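Local coordinates for protein glucose 1-dehydrogenase (Haloferax mediterranei, PDB 2B5W) that oxidises D-glucose to D-glucono-1,5-lactone, and several other aldose sugars, using zinc and NAD(P)+ with a preference for NADP+, at residues A[326-340]-A[344-356]. The protein carries 1 engineered substitution. Numbering follows the deposited sequence.
Sequences DLVTGVHPLSEFEAA and DDTTIKTAIEFST. With K (potassium ion), chain D.
Two parallel strands, 328-333 and 349-353, pair with a 20° angle between their directions, joined by backbone bonds that alternate in direction: His-332 N donates to Ala-351 O (2.9 Å), and His-332 O accepts from Glu-353 N. A beta bulge interrupts the register, which slips by one residue between Val-328/Lys-349 and Gly-330/Thr-350. Beside it, Thr-329 OG1 accepts the N-H of Ile-348 N at 2.9 Å, a nearly straight bond (165°). Strand 349-353 also runs antiparallel to strand 27-37, leaving 328-333 as the outer of the three and tying this C-terminal pair into the sheet of the GroES-like catalytic domain of zinc-containing alcohol dehydrogenases. From the face it shares with Val-328 and Ala-351, the Lys-349 chain bends at chi2 and leads away from strand 328-333, NZ salt-bridged to the zinc ligand Glu-64. On the opposite face, Thr-350 OG1 lies between backbone N and carbonyl carbon (chi1 62°), where it donates to a lone pair of Ala-340 O at 2.6 Å. A valine in its place would probably leave that carbonyl without this hydroxyl partner and weaken the tie between the 3-10 segment and the strand. Ala-340 CB presses tightly on Ile-352 CG1 (3.5 Å). Preceding the strand, a type I turn presents Asp-344 O and Thr-347 O to a potassium ion, the latter at 2.7 Å.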
loop_
_atom_site.group_PDB
_atom_site.type_symbol
_atom_site.label_atom_id
_atom_site.label_comp_id
_atom_site.label_asym_id
_atom_site.label_seq_id
_atom_site.Cartn_x
_atom_site.Cartn_y
_atom_site.Cartn_z
ATOM N N ASP A 326 -31.197 -2.876 12.349
ATOM C CA ASP A 326 -31.095 -1.419 12.396
ATOM C C ASP A 326 -30.489 -0.812 11.131
ATOM O O ASP A 326 -30.784 0.320 10.732
ATOM C CB ASP A 326 -30.341 -0.956 13.638
ATOM C CG ASP A 326 -31.087 -1.244 14.942
ATOM O OD1 ASP A 326 -32.259 -1.681 14.932
ATOM O OD2 ASP A 326 -30.554 -1.039 16.039
ATOM N N LEU A 327 -29.614 -1.559 10.475
ATOM C CA LEU A 327 -28.989 -1.118 9.246
ATOM C C LEU A 327 -29.981 -0.935 8.116
ATOM O O LEU A 327 -29.899 0.045 7.377
ATOM C CB LEU A 327 -27.908 -2.133 8.823
ATOM C CG LEU A 327 -27.117 -1.746 7.553
ATOM C CD1 LEU A 327 -26.075 -0.724 7.861
ATOM C CD2 LEU A 327 -26.491 -3.016 6.925
ATOM N N VAL A 328 -30.873 -1.908 7.973
ATOM C CA VAL A 328 -31.848 -1.942 6.873
ATOM C C VAL A 328 -33.107 -1.181 7.314
ATOM O O VAL A 328 -33.974 -1.687 8.041
ATOM C CB VAL A 328 -32.141 -3.373 6.412
ATOM C CG1 VAL A 328 -33.113 -3.326 5.225
ATOM C CG2 VAL A 328 -30.856 -4.056 5.986
ATOM N N THR A 329 -33.157 0.062 6.875
ATOM C CA THR A 329 -34.198 0.976 7.318
ATOM C C THR A 329 -35.451 0.882 6.497
ATOM O O THR A 329 -36.511 1.351 6.944
ATOM C CB THR A 329 -33.679 2.411 7.390
ATOM O OG1 THR A 329 -33.029 2.781 6.186
ATOM C CG2 THR A 329 -32.606 2.595 8.466
ATOM N N GLY A 330 -35.377 0.259 5.321
ATOM C CA GLY A 330 -36.578 0.041 4.532
ATOM C C GLY A 330 -36.408 -0.933 3.392
ATOM O O GLY A 330 -35.489 -0.768 2.608
ATOM N N VAL A 331 -37.283 -1.920 3.319
ATOM C CA VAL A 331 -37.420 -2.775 2.172
ATOM C C VAL A 331 -38.794 -2.435 1.585
ATOM O O VAL A 331 -39.811 -2.481 2.286
ATOM C CB VAL A 331 -37.322 -4.243 2.517
ATOM C CG1 VAL A 331 -37.436 -5.058 1.257
ATOM C CG2 VAL A 331 -35.945 -4.536 3.164
ATOM N N HIS A 332 -38.793 -2.044 0.328
ATOM C CA HIS A 332 -39.968 -1.503 -0.330
ATOM C C HIS A 332 -40.394 -2.388 -1.451
ATOM O O HIS A 332 -39.592 -2.753 -2.319
ATOM C CB HIS A 332 -39.651 -0.120 -0.839
ATOM C CG HIS A 332 -39.330 0.825 0.264
ATOM N ND1 HIS A 332 -38.040 1.093 0.676
ATOM C CD2 HIS A 332 -40.145 1.504 1.105
ATOM C CE1 HIS A 332 -38.080 1.933 1.698
ATOM N NE2 HIS A 332 -39.342 2.188 1.985
ATOM N N PRO A 333 -41.675 -2.736 -1.481
ATOM C CA PRO A 333 -42.160 -3.489 -2.620
ATOM C C PRO A 333 -42.076 -2.683 -3.887
ATOM O O PRO A 333 -42.125 -1.450 -3.854
ATOM C CB PRO A 333 -43.619 -3.788 -2.251
ATOM C CG PRO A 333 -43.996 -2.689 -1.313
ATOM C CD PRO A 333 -42.737 -2.431 -0.508
ATOM N N LEU A 334 -41.931 -3.368 -5.015
ATOM C CA LEU A 334 -41.873 -2.721 -6.316
ATOM C C LEU A 334 -43.062 -1.762 -6.516
ATOM O O LEU A 334 -42.883 -0.661 -7.052
ATOM C CB LEU A 334 -41.860 -3.778 -7.406
ATOM C CG LEU A 334 -41.766 -3.250 -8.824
ATOM C CD1 LEU A 334 -40.537 -2.406 -9.068
ATOM C CD2 LEU A 334 -41.828 -4.409 -9.794
ATOM N N SER A 335 -44.214 -2.162 -5.987
ATOM C CA SER A 335 -45.438 -1.337 -6.050
ATOM C C SER A 335 -45.227 0.069 -5.504
ATOM O O SER A 335 -45.842 0.994 -5.998
ATOM C CB SER A 335 -46.593 -2.042 -5.333
ATOM O OG SER A 335 -46.226 -2.339 -3.984
ATOM N N GLU A 336 -44.349 0.230 -4.509
ATOM C CA GLU A 336 -44.033 1.501 -3.863
ATOM C C GLU A 336 -42.511 1.706 -3.812
ATOM O O GLU A 336 -41.923 1.991 -2.776
ATOM C CB GLU A 336 -44.643 1.521 -2.455
ATOM C CG GLU A 336 -46.062 0.979 -2.349
ATOM C CD GLU A 336 -47.103 1.836 -3.046
ATOM O OE1 GLU A 336 -46.871 3.070 -3.230
ATOM O OE2 GLU A 336 -48.184 1.275 -3.415
ATOM N N PHE A 337 -41.866 1.520 -4.945
ATOM C CA PHE A 337 -40.397 1.435 -4.963
ATOM C C PHE A 337 -39.680 2.737 -4.656
ATOM O O PHE A 337 -38.559 2.712 -4.200
ATOM C CB PHE A 337 -39.928 0.908 -6.303
ATOM C CG PHE A 337 -39.964 1.940 -7.364
ATOM C CD1 PHE A 337 -41.104 2.114 -8.132
ATOM C CD2 PHE A 337 -38.862 2.763 -7.579
ATOM C CE1 PHE A 337 -41.142 3.111 -9.114
ATOM C CE2 PHE A 337 -38.896 3.750 -8.561
ATOM C CZ PHE A 337 -40.034 3.917 -9.323
ATOM N N GLU A 338 -40.322 3.879 -4.902
ATOM C CA GLU A 338 -39.620 5.161 -4.911
ATOM C C GLU A 338 -38.884 5.459 -3.615
ATOM O O GLU A 338 -37.773 6.002 -3.635
ATOM C CB GLU A 338 -40.595 6.306 -5.227
ATOM C CG GLU A 338 -40.927 6.425 -6.702
ATOM C CD GLU A 338 -42.308 6.995 -6.962
ATOM O OE1 GLU A 338 -42.676 7.994 -6.304
ATOM O OE2 GLU A 338 -43.030 6.437 -7.823
ATOM N N ALA A 339 -39.487 5.098 -2.495
ATOM C CA ALA A 339 -38.895 5.360 -1.188
ATOM C C ALA A 339 -37.553 4.684 -0.950
ATOM O O ALA A 339 -36.800 5.075 -0.065
ATOM C CB ALA A 339 -39.877 4.957 -0.097
ATOM N N ALA A 340 -37.229 3.661 -1.737
ATOM C CA ALA A 340 -35.926 3.025 -1.630
ATOM C C ALA A 340 -34.811 3.995 -2.008
ATOM O O ALA A 340 -33.644 3.815 -1.600
ATOM C CB ALA A 340 -35.875 1.827 -2.500
ATOM N N ASP A 344 -32.135 10.784 2.908
ATOM C CA ASP A 344 -31.966 11.601 4.097
ATOM C C ASP A 344 -31.227 10.847 5.193
ATOM O O ASP A 344 -30.862 9.670 5.020
ATOM C CB ASP A 344 -33.279 12.224 4.532
ATOM C CG ASP A 344 -34.295 11.233 4.938
ATOM O OD1 ASP A 344 -33.950 10.281 5.673
ATOM O OD2 ASP A 344 -35.487 11.371 4.602
ATOM N N ASP A 345 -30.952 11.533 6.294
ATOM C CA ASP A 345 -30.122 10.979 7.359
ATOM C C ASP A 345 -30.720 9.746 8.032
ATOM O O ASP A 345 -29.972 8.918 8.557
ATOM C CB ASP A 345 -29.817 12.025 8.433
ATOM C CG ASP A 345 -28.922 13.125 7.951
ATOM O OD1 ASP A 345 -28.380 13.044 6.816
ATOM O OD2 ASP A 345 -28.723 14.141 8.663
ATOM N N THR A 346 -32.055 9.631 8.087
ATOM C CA THR A 346 -32.665 8.442 8.680
ATOM C C THR A 346 -32.736 7.222 7.767
ATOM O O THR A 346 -33.241 6.163 8.202
ATOM C CB THR A 346 -34.077 8.727 9.176
ATOM O OG1 THR A 346 -34.879 9.198 8.093
ATOM C CG2 THR A 346 -34.073 9.809 10.209
ATOM N N THR A 347 -32.286 7.381 6.516
ATOM C CA THR A 347 -32.248 6.283 5.548
ATOM C C THR A 347 -30.845 5.766 5.565
ATOM O O THR A 347 -29.923 6.508 5.331
ATOM C CB THR A 347 -32.624 6.783 4.166
ATOM O OG1 THR A 347 -33.947 7.361 4.218
ATOM C CG2 THR A 347 -32.770 5.638 3.211
ATOM N N ILE A 348 -30.660 4.503 5.930
ATOM C CA ILE A 348 -29.308 3.955 5.961
ATOM C C ILE A 348 -29.151 2.991 4.787
ATOM O O ILE A 348 -28.489 3.319 3.822
ATOM C CB ILE A 348 -28.996 3.308 7.295
ATOM C CG1 ILE A 348 -29.113 4.355 8.407
ATOM C CG2 ILE A 348 -27.582 2.688 7.255
ATOM C CD1 ILE A 348 -28.963 3.795 9.779
ATOM N N LYS A 349 -29.746 1.817 4.880
ATOM C CA LYS A 349 -29.763 0.874 3.779
ATOM C C LYS A 349 -31.185 0.487 3.396
ATOM O O LYS A 349 -31.967 0.136 4.260
ATOM C CB LYS A 349 -29.019 -0.402 4.172
ATOM C CG LYS A 349 -28.925 -1.419 3.086
ATOM C CD LYS A 349 -27.982 -0.881 2.016
ATOM C CE LYS A 349 -27.728 -1.837 0.930
ATOM N NZ LYS A 349 -26.826 -1.161 -0.027
ATOM N N THR A 350 -31.465 0.512 2.102
ATOM C CA THR A 350 -32.773 0.151 1.566
ATOM C C THR A 350 -32.626 -0.853 0.474
ATOM O O THR A 350 -31.542 -1.043 -0.055
ATOM C CB THR A 350 -33.490 1.350 0.982
ATOM O OG1 THR A 350 -32.733 1.880 -0.112
ATOM C CG2 THR A 350 -33.629 2.508 1.990
ATOM N N ALA A 351 -33.727 -1.498 0.153
ATOM C CA ALA A 351 -33.814 -2.401 -0.968
ATOM C C ALA A 351 -35.216 -2.348 -1.538
ATOM O O ALA A 351 -36.136 -1.903 -0.875
ATOM C CB ALA A 351 -33.498 -3.833 -0.553
ATOM N N ILE A 352 -35.352 -2.841 -2.766
ATOM C CA ILE A 352 -36.625 -3.045 -3.432
ATOM C C ILE A 352 -36.876 -4.532 -3.586
ATOM O O ILE A 352 -36.025 -5.263 -4.069
ATOM C CB ILE A 352 -36.632 -2.384 -4.812
ATOM C CG1 ILE A 352 -36.405 -0.869 -4.645
ATOM C CG2 ILE A 352 -37.967 -2.664 -5.531
ATOM C CD1 ILE A 352 -36.019 -0.143 -5.919
ATOM N N GLU A 353 -38.064 -4.962 -3.198
ATOM C CA GLU A 353 -38.489 -6.339 -3.303
ATOM C C GLU A 353 -39.319 -6.525 -4.565
ATOM O O GLU A 353 -40.410 -5.955 -4.679
ATOM C CB GLU A 353 -39.297 -6.752 -2.080
ATOM C CG GLU A 353 -39.770 -8.204 -2.140
ATOM C CD GLU A 353 -40.290 -8.675 -0.829
ATOM O OE1 GLU A 353 -41.478 -8.448 -0.556
ATOM O OE2 GLU A 353 -39.512 -9.315 -0.100
ATOM N N PHE A 354 -38.817 -7.339 -5.460
ATOM C CA PHE A 354 -39.504 -7.733 -6.694
ATOM C C PHE A 354 -40.409 -8.953 -6.544
ATOM O O PHE A 354 -41.446 -9.073 -7.217
ATOM C CB PHE A 354 -38.488 -7.958 -7.814
ATOM C CG PHE A 354 -37.914 -6.684 -8.341
ATOM C CD1 PHE A 354 -36.932 -6.012 -7.638
ATOM C CD2 PHE A 354 -38.381 -6.137 -9.519
ATOM C CE1 PHE A 354 -36.433 -4.802 -8.105
ATOM C CE2 PHE A 354 -37.876 -4.918 -9.976
ATOM C CZ PHE A 354 -36.922 -4.269 -9.257
ATOM N N SER A 355 -40.016 -9.861 -5.654
ATOM C CA SER A 355 -40.755 -11.089 -5.422
ATOM C C SER A 355 -40.266 -11.752 -4.151
ATOM O O SER A 355 -39.211 -11.399 -3.626
ATOM C CB SER A 355 -40.586 -12.032 -6.601
ATOM O OG SER A 355 -39.313 -12.691 -6.611
ATOM N N THR A 356 -41.067 -12.681 -3.651
ATOM C CA THR A 356 -40.702 -13.517 -2.521
ATOM C C THR A 356 -40.362 -14.917 -3.011
ATOM O O THR A 356 -40.694 -15.321 -4.127
ATOM C CB THR A 356 -41.857 -13.590 -1.500
ATOM O OG1 THR A 356 -43.005 -14.102 -2.155
ATOM C CG2 THR A 356 -42.323 -12.214 -1.022
HETATM K K K D . -28.394 8.469 4.312
#